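Local structure of ribonuclease VapC (Caulobacter crescentus, 5K8J) at residues A2-T7 and A30-I35; I35-E40 and R96-Q101. The protein is the toxin of the VapBC1 toxin-antitoxin pair, a PIN-domain protein that probably acts as a magnesium-dependent RNA-cutting enzyme. One frame throughout, in Å; residues are numbered along the deposited sequence.

Contact 1 of 2, residues A2-T7 and A30-I35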
loop_
_atom_site.group_PDB
_atom_site.type_symbol
_atom_site.label_atom_id
_atom_site.label_comp_id
_atom_site.label_asym_id
_atom_site.label_seq_id
_atom_site.Cartn_x
_atom_site.Cartn_y
_atom_site.Cartn_z
ATOM N N ALA B 2 19.381 -13.184 -2.537
ATOM C CA ALA B 2 18.914 -13.778 -1.280
ATOM C C ALA B 2 18.026 -14.997 -1.513
ATOM O O ALA B 2 17.431 -15.151 -2.573
ATOM C CB ALA B 2 18.171 -12.756 -0.453
ATOM N N TYR B 3 17.955 -15.848 -0.487
ATOM C CA TYR B 3 17.223 -17.110 -0.528
ATOM C C TYR B 3 16.311 -17.178 0.682
ATOM O O TYR B 3 16.714 -16.809 1.787
ATOM C CB TYR B 3 18.179 -18.320 -0.509
ATOM C CG TYR B 3 19.117 -18.306 -1.690
ATOM C CD1 TYR B 3 18.735 -18.853 -2.896
ATOM C CD2 TYR B 3 20.359 -17.704 -1.599
ATOM C CE1 TYR B 3 19.573 -18.821 -3.982
ATOM C CE2 TYR B 3 21.213 -17.665 -2.683
ATOM C CZ TYR B 3 20.813 -18.230 -3.872
ATOM O OH TYR B 3 21.627 -18.190 -4.989
ATOM N N VAL B 4 15.087 -17.642 0.466
ATOM C CA VAL B 4 14.188 -18.043 1.554
ATOM C C VAL B 4 14.146 -19.562 1.597
ATOM O O VAL B 4 13.839 -20.203 0.584
ATOM C CB VAL B 4 12.780 -17.477 1.341
ATOM C CG1 VAL B 4 11.814 -18.011 2.405
ATOM C CG2 VAL B 4 12.798 -15.965 1.393
ATOM N N LEU B 5 14.444 -20.156 2.760
ATOM C CA LEU B 5 14.416 -21.600 2.904
ATOM C C LEU B 5 12.998 -22.047 3.195
ATOM O O LEU B 5 12.359 -21.521 4.110
ATOM C CB LEU B 5 15.319 -22.057 4.057
ATOM C CG LEU B 5 16.791 -21.681 3.942
ATOM C CD1 LEU B 5 17.637 -22.367 5.074
ATOM C CD2 LEU B 5 17.364 -22.080 2.590
ATOM N N ASP B 6 12.514 -23.039 2.454
ATOM C CA ASP B 6 11.226 -23.619 2.818
ATOM C C ASP B 6 11.333 -24.291 4.185
ATOM O O ASP B 6 12.411 -24.674 4.648
ATOM C CB ASP B 6 10.766 -24.622 1.759
ATOM C CG ASP B 6 9.238 -24.903 1.801
ATOM O OD1 ASP B 6 8.505 -24.290 2.637
ATOM O OD2 ASP B 6 8.801 -25.736 0.961
ATOM N N THR B 7 10.188 -24.463 4.829
ATOM C CA THR B 7 10.219 -25.026 6.186
ATOM C C THR B 7 10.926 -26.377 6.238
ATOM O O THR B 7 11.673 -26.661 7.188
ATOM C CB THR B 7 8.799 -25.155 6.717
ATOM O OG1 THR B 7 8.217 -23.853 6.745
ATOM C CG2 THR B 7 8.786 -25.773 8.100
ATOM N N ALA B 30 22.275 -13.955 0.855
ATOM C CA ALA B 30 21.659 -13.937 2.174
ATOM C C ALA B 30 20.689 -15.102 2.302
ATOM O O ALA B 30 19.936 -15.408 1.370
ATOM C CB ALA B 30 20.907 -12.626 2.393
ATOM N N ILE B 31 20.660 -15.708 3.478
ATOM C CA ILE B 31 19.750 -16.811 3.771
ATOM C C ILE B 31 18.727 -16.337 4.792
ATOM O O ILE B 31 19.091 -15.926 5.902
ATOM C CB ILE B 31 20.540 -18.031 4.259
ATOM C CG1 ILE B 31 21.435 -18.500 3.096
ATOM C CG2 ILE B 31 19.588 -19.122 4.708
ATOM C CD1 ILE B 31 22.324 -19.642 3.427
ATOM N N LEU B 32 17.457 -16.391 4.415
ATOM C CA LEU B 32 16.369 -15.795 5.180
ATOM C C LEU B 32 15.419 -16.886 5.633
ATOM O O LEU B 32 15.186 -17.851 4.914
ATOM C CB LEU B 32 15.596 -14.774 4.338
ATOM C CG LEU B 32 16.420 -13.776 3.527
ATOM C CD1 LEU B 32 15.491 -12.848 2.741
ATOM C CD2 LEU B 32 17.348 -12.959 4.416
ATOM N N LEU B 33 14.867 -16.720 6.823
ATOM C CA LEU B 33 13.883 -17.634 7.383
ATOM C C LEU B 33 12.556 -16.897 7.549
ATOM O O LEU B 33 12.518 -15.820 8.159
ATOM C CB LEU B 33 14.363 -18.140 8.750
ATOM C CG LEU B 33 13.562 -19.292 9.339
ATOM C CD1 LEU B 33 13.730 -20.554 8.510
ATOM C CD2 LEU B 33 14.042 -19.533 10.759
ATOM N N SER B 34 11.467 -17.511 7.089
ATOM C CA SER B 34 10.131 -16.959 7.329
ATOM C C SER B 34 9.705 -17.169 8.782
ATOM O O SER B 34 9.936 -18.230 9.359
ATOM C CB SER B 34 9.138 -17.654 6.423
ATOM O OG SER B 34 7.831 -17.350 6.857
ATOM N N ILE B 35 9.043 -16.158 9.361
ATOM C CA ILE B 35 8.446 -16.303 10.691
ATOM C C ILE B 35 7.439 -17.445 10.707
ATOM O O ILE B 35 7.199 -18.052 11.756
ATOM C CB ILE B 35 7.812 -14.971 11.115
ATOM C CG1 ILE B 35 7.477 -14.964 12.628
ATOM C CG2 ILE B 35 6.540 -14.669 10.326
ATOM C CD1 ILE B 35 8.635 -14.732 13.481
HETATM O O HOH W 1 21.809 -11.770 -1.501
HETATM O O HOH W 2 11.521 -19.901 5.805
#

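Contact 2 of 2, residues I35-E40 and R96-Q101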
loop_
_atom_site.group_PDB
_atom_site.type_symbol
_atom_site.label_atom_id
_atom_site.label_comp_id
_atom_site.label_asym_id
_atom_site.label_seq_id
_atom_site.Cartn_x
_atom_site.Cartn_y
_atom_site.Cartn_z
ATOM N N ILE B 35 9.043 -16.158 9.361
ATOM C CA ILE B 35 8.446 -16.303 10.691
ATOM C C ILE B 35 7.439 -17.445 10.707
ATOM O O ILE B 35 7.199 -18.052 11.756
ATOM C CB ILE B 35 7.812 -14.971 11.115
ATOM C CG1 ILE B 35 7.477 -14.964 12.628
ATOM C CG2 ILE B 35 6.540 -14.669 10.326
ATOM C CD1 ILE B 35 8.635 -14.732 13.481
ATOM N N ILE B 36 6.804 -17.728 9.575
ATOM C CA ILE B 36 5.866 -18.839 9.505
ATOM C C ILE B 36 6.611 -20.153 9.683
ATOM O O ILE B 36 6.180 -21.036 10.432
ATOM C CB ILE B 36 5.064 -18.816 8.181
ATOM C CG1 ILE B 36 4.361 -17.462 7.975
ATOM C CG2 ILE B 36 4.078 -19.954 8.168
ATOM C CD1 ILE B 36 3.484 -16.996 9.152
ATOM N N SER B 37 7.779 -20.293 9.043
ATOM C CA SER B 37 8.624 -21.445 9.319
ATOM C C SER B 37 9.050 -21.494 10.782
ATOM O O SER B 37 9.132 -22.583 11.373
ATOM C CB SER B 37 9.873 -21.428 8.430
ATOM O OG SER B 37 9.553 -21.407 7.054
ATOM N N ARG B 38 9.384 -20.343 11.368
ATOM C CA ARG B 38 9.702 -20.325 12.788
ATOM C C ARG B 38 8.565 -20.946 13.597
ATOM O O ARG B 38 8.805 -21.804 14.443
ATOM C CB ARG B 38 10.009 -18.906 13.287
ATOM C CG ARG B 38 10.252 -18.878 14.775
ATOM C CD ARG B 38 10.747 -17.559 15.362
ATOM N NE ARG B 38 10.665 -17.740 16.811
ATOM C CZ ARG B 38 10.431 -16.791 17.708
ATOM N NH1 ARG B 38 10.361 -15.523 17.361
ATOM N NH2 ARG B 38 10.281 -17.119 18.989
ATOM N N VAL B 39 7.320 -20.570 13.319
ATOM C CA VAL B 39 6.193 -21.136 14.062
ATOM C C VAL B 39 6.187 -22.653 13.938
ATOM O O VAL B 39 5.979 -23.382 14.920
ATOM C CB VAL B 39 4.867 -20.532 13.576
ATOM C CG1 VAL B 39 3.676 -21.341 14.064
ATOM C CG2 VAL B 39 4.777 -19.091 14.086
ATOM N N GLU B 40 6.372 -23.146 12.724
ATOM C CA GLU B 40 6.388 -24.585 12.517
ATOM C C GLU B 40 7.547 -25.230 13.256
ATOM O O GLU B 40 7.369 -26.289 13.878
ATOM C CB GLU B 40 6.428 -24.891 11.021
ATOM C CG GLU B 40 5.228 -24.391 10.245
ATOM C CD GLU B 40 5.297 -24.879 8.803
ATOM O OE1 GLU B 40 4.976 -26.079 8.603
ATOM O OE2 GLU B 40 5.774 -24.106 7.912
ATOM N N ARG B 96 2.102 -20.954 0.095
ATOM C CA ARG B 96 1.937 -19.704 -0.628
ATOM C C ARG B 96 2.252 -18.471 0.230
ATOM O O ARG B 96 2.717 -17.444 -0.285
ATOM C CB ARG B 96 0.514 -19.679 -1.193
ATOM C CG ARG B 96 0.321 -20.650 -2.333
ATOM C CD ARG B 96 -1.144 -20.842 -2.628
ATOM N NE ARG B 96 -1.321 -21.622 -3.845
ATOM C CZ ARG B 96 -2.486 -21.734 -4.478
ATOM N NH1 ARG B 96 -3.535 -21.121 -3.987
ATOM N NH2 ARG B 96 -2.600 -22.428 -5.611
HETATM N N MSE B 97 2.044 -18.539 1.551
HETATM C CA MSE B 97 2.448 -17.462 2.443
HETATM C C MSE B 97 3.965 -17.281 2.410
HETATM O O MSE B 97 4.446 -16.158 2.315
HETATM C CB MSE B 97 1.977 -17.743 3.879
HETATM C CG MSE B 97 0.474 -17.580 4.072
HETATM SE SE MSE B 97 -0.017 -18.010 5.928
HETATM C CE MSE B 97 0.623 -16.466 6.753
ATOM N N ILE B 98 4.696 -18.392 2.512
ATOM C CA ILE B 98 6.150 -18.265 2.515
ATOM C C ILE B 98 6.648 -17.808 1.141
ATOM O O ILE B 98 7.524 -16.931 1.028
ATOM C CB ILE B 98 6.797 -19.581 2.974
ATOM C CG1 ILE B 98 6.277 -19.945 4.376
ATOM C CG2 ILE B 98 8.331 -19.409 2.969
ATOM C CD1 ILE B 98 6.749 -21.269 4.886
ATOM N N ALA B 99 6.095 -18.377 0.074
ATOM C CA ALA B 99 6.451 -17.910 -1.260
ATOM C C ALA B 99 6.140 -16.430 -1.446
ATOM O O ALA B 99 6.900 -15.703 -2.098
ATOM C CB ALA B 99 5.714 -18.739 -2.314
ATOM N N ALA B 100 5.023 -15.959 -0.878
ATOM C CA ALA B 100 4.662 -14.542 -0.952
ATOM C C ALA B 100 5.723 -13.656 -0.308
ATOM O O ALA B 100 6.002 -12.550 -0.774
ATOM C CB ALA B 100 3.298 -14.329 -0.275
ATOM N N GLN B 101 6.331 -14.127 0.775
ATOM C CA GLN B 101 7.379 -13.348 1.405
ATOM C C GLN B 101 8.621 -13.303 0.529
ATOM O O GLN B 101 9.287 -12.274 0.443
ATOM C CB GLN B 101 7.728 -13.972 2.741
ATOM C CG GLN B 101 6.585 -13.893 3.726
ATOM C CD GLN B 101 6.941 -14.577 5.015
ATOM O OE1 GLN B 101 6.849 -15.784 5.104
ATOM N NE2 GLN B 101 7.342 -13.808 6.030
#

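Contact 1 of 2, residues A2-T7 and A30-I35
Tyr-3 gives its N-H to Ala-30 O at 2.8 Å and returns its carbonyl to Leu-32 N, and Leu-32 O then accepts from Leu-5 N at 3.2 Å, the straightest of the three bonds at 164°. The odd residues of strand 3-5 thus serve strand 31-34, while Val-4 spends its backbone N-H and C=O on strand 108-111. Beyond each end a water takes over. One accepts from both Ala-2 N and Ala-30 N. The other donates a hydrogen bond to Leu-5 O (2.5 Å) and accepts one from Ser-34 N (2.7 Å), bridging two groups that the diverging strands, 43° apart in direction, no longer join directly. This is the parallel pairing at the centre of the PIN-domain sheet, made by a beta-alpha-beta crossover whose connection holds helices 7-15 and 18-26. On one face Leu-5 CD1 meets Ile-31 CG2 at 3.8 Å; Ile-31 CG2 lies anti to the backbone N, and a beta-branched isoleucine suits a buried strand. Tyr-3 presents its ring edge to Ala-30 O. The opposite face has Val-4 CG2 against Leu-32 CB, and Ala-2 CB, 4.2 Å from Leu-32 CD1, packs beside it. Past the strand, Asp-6, a predicted magnesium ligand, accepts from Thr-7 N through OD1 at 2.8 Å, the donor lying 41° above the carboxylate plane. Its OD2 is bonded to Thr-111 OG1.

Contact 2 of 2, residues I35-E40 and R96-Q101
Gln-101 holds its flat amide beside Ile-36, whose CG1 comes to OE1 from above the amide plane, off to its OE1 side (4.2 Å), the two side chains crossing obliquely. The amide's polar atoms have partners outside the pair: OE1 bonds Ser-34 OG, and NE2 makes weak hydrogen bonds to Leu-69 O and Asp-70 O. A long side chain with both acceptor and donor suits this buried place among a hydroxyl and two carbonyls. The second flat group, the carboxylate of Glu-40, makes a loose contact: OE2 lies 4.3 Å from Ile-98 CD1, which is close to the carboxylate plane. OE2 is bonded to Thr-7 OG1, while OE1 forms a salt bridge with Arg-74 of the VapB chain. No hydrogen bond joins segments 35-40 and 96-101, and the middle is apolar. Ile-36 CD1 touches the CE methyl of Met-97, a selenomethionine, at 3.8 Å. The Met-97 chain bends at chi3 (75°), which sets CE in place, and the two side chains cross at about a right angle. Ile-98 lays CG1 against Ile-36 CB and CD1 against Ser-37 OG (3.5 Å), a hydroxyl already hydrogen-bonded to Thr-7 OG1. The segments run 143° apart, their axes 10.2 Å apart at the closest. Helix 35-45 follows strand 31-34 directly; helix 93-104 has helix 73-86 against Gln-101 and Ala-100, and Val-39 of the second subunit packs on Met-97.

In the fold
Contact 1 closes in the chain before contact 2 opens; their centres are 9 Å apart, and Ile-35 belongs to both, as the first residue of the helix that follows strand 31-34. Two polar links tie them: Ser-34 OG lies 2.5 Å from Gln-101 OE1, and Thr-7 OG1 2.7 Å from Glu-40 OE2. Between these, Ile-98 bridges to the sheet, its CG2 packing 3.8 Å from Val-4 CG1. Helix 93-104 thus packs on the Val-4 side of the sheet through Ile-98. Both predicted magnesium ligands lie near Ile-98: its side chain is about 4 Å from that of Asp-6 and about 6 Å from that of Asp-95. Arg-74 of the VapB chain makes a long, weak ion pair with Asp-6.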